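Local coordinates for major pollen allergen Pla l 1 (Plantago lanceolata, PDB 4Z8W), which is a secreted pollen allergen of the Ole e 1 family and probably binds zinc, at residues E56-Q59 against D60-R64. Sequence-based numbering, arbitrary orientation.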
# COMPACT_ATOMS: atom_id res chain seq x y z
N GLU A 56 -8.91 4.93 -2.62
CA GLU A 56 -9.55 3.66 -2.43
C GLU A 56 -9.17 2.78 -3.57
O GLU A 56 -8.84 3.27 -4.65
CB GLU A 56 -11.13 3.84 -2.43
CG GLU A 56 -11.60 4.50 -1.16
CD GLU A 56 -13.00 4.05 -0.76
OE1 GLU A 56 -13.69 3.33 -1.55
OE2 GLU A 56 -13.39 4.42 0.37
N THR A 57 -9.12 1.47 -3.33
CA THR A 57 -8.79 0.57 -4.42
C THR A 57 -10.05 0.30 -5.26
O THR A 57 -11.14 0.46 -4.75
CB THR A 57 -8.33 -0.78 -3.98
OG1 THR A 57 -9.27 -1.33 -3.03
CG2 THR A 57 -6.91 -0.64 -3.31
N ASP A 58 -9.85 -0.17 -6.47
CA ASP A 58 -10.96 -0.45 -7.37
C ASP A 58 -11.22 -1.97 -7.43
O ASP A 58 -10.75 -2.77 -6.54
CB ASP A 58 -10.60 0.11 -8.78
CG ASP A 58 -9.53 -0.66 -9.47
OD1 ASP A 58 -9.05 -1.67 -8.91
OD2 ASP A 58 -9.15 -0.26 -10.60
N GLN A 59 -11.91 -2.39 -8.49
CA GLN A 59 -12.32 -3.79 -8.65
C GLN A 59 -11.20 -4.76 -8.74
O GLN A 59 -11.39 -5.93 -8.43
CB GLN A 59 -13.12 -3.95 -9.97
CG GLN A 59 -14.49 -3.34 -9.87
CD GLN A 59 -15.27 -3.91 -8.72
OE1 GLN A 59 -15.77 -5.05 -8.78
NE2 GLN A 59 -15.38 -3.13 -7.65
N ASP A 60 -10.07 -4.34 -9.28
CA ASP A 60 -8.93 -5.22 -9.32
C ASP A 60 -8.05 -5.09 -8.05
O ASP A 60 -6.95 -5.62 -8.03
CB ASP A 60 -8.07 -4.95 -10.56
CG ASP A 60 -8.81 -5.23 -11.85
OD1 ASP A 60 -9.31 -6.36 -12.03
OD2 ASP A 60 -8.87 -4.30 -12.68
N GLY A 61 -8.54 -4.41 -7.03
CA GLY A 61 -7.74 -4.12 -5.80
C GLY A 61 -6.59 -3.13 -6.07
O GLY A 61 -5.56 -3.17 -5.38
N VAL A 62 -6.76 -2.25 -7.06
CA VAL A 62 -5.66 -1.30 -7.50
C VAL A 62 -6.00 0.09 -7.08
O VAL A 62 -7.13 0.55 -7.30
CB VAL A 62 -5.48 -1.30 -9.04
CG1 VAL A 62 -4.34 -0.36 -9.49
CG2 VAL A 62 -5.21 -2.71 -9.55
N TYR A 63 -5.07 0.81 -6.43
CA TYR A 63 -5.36 2.20 -6.15
C TYR A 63 -4.49 3.04 -7.13
O TYR A 63 -3.52 2.54 -7.68
CB TYR A 63 -5.06 2.64 -4.68
CG TYR A 63 -3.63 2.22 -4.19
CD1 TYR A 63 -2.48 3.02 -4.48
CD2 TYR A 63 -3.46 1.05 -3.46
CE1 TYR A 63 -1.22 2.64 -4.03
CE2 TYR A 63 -2.17 0.64 -2.99
CZ TYR A 63 -1.08 1.43 -3.29
OH TYR A 63 0.15 1.07 -2.83
N ARG A 64 -4.78 4.33 -7.27
CA ARG A 64 -3.99 5.16 -8.21
C ARG A 64 -4.14 6.55 -7.67
O ARG A 64 -5.19 7.22 -7.78
CB ARG A 64 -4.49 4.97 -9.64
CG ARG A 64 -3.90 5.88 -10.68
CD ARG A 64 -4.45 5.52 -12.05
NE ARG A 64 -4.08 6.50 -13.04
CZ ARG A 64 -3.00 6.38 -13.82
NH1 ARG A 64 -2.21 5.30 -13.72
NH2 ARG A 64 -2.72 7.33 -14.70
O HOH W 1 -7.02 5.27 -5.65
O HOH W 2 -7.84 -1.55 -12.27
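Asp58 folds its carboxylate back over the turn that follows it, and OD1 accepts two backbone N-H groups from opposite faces of the carboxylate plane. Asp60 N reaches Asp58 OD1 at 2.9 Å in a rather bent bond, while Val62 N meets the same OD1 more directly at 3.0 Å, with 159° at the hydrogen. The Asp58 chi1 of 71°, setting CG between the backbone N and the carbonyl carbon, brings the carboxylate there, alongside the Val62 side chain. Two backbone bonds close the loop: Gly61 N to Asp58 O, 2.8 Å, and Asp58 N to Val62 O, 2.9 Å. Asp58 to Gly61 forms a type I beta turn followed by a G1-type beta bulge at Gly61, whose positive phi favours glycine, and Asp58 makes an Asx turn with Asp60 N; together they connect strand 51-56 of one sheet to strand 62-68 of the other in the Ole e 1-like domain. The buried side is tight. Thr57 CG2 lies 3.5 Å from Gly61 O and touches the edge of the Tyr63 ring, in its plane, at CD2 (3.8 Å). Thr57 OG1 is hydrogen-bonded to Met33 O and Ala36 N, and both Thr57 and Tyr63 pack on Val15 of strand 8-18. Toward solvent the fit is looser and wetter. One water donates to both Asp58 OD2 and Asp60 OD2, which stand 4.6 Å apart, and may ease the repulsion between the two carboxylates. A second water spans the diverging chain ends, donating to Glu56 O and accepting from Arg64 N, while the exposed Gln59 chain bends away from the turn.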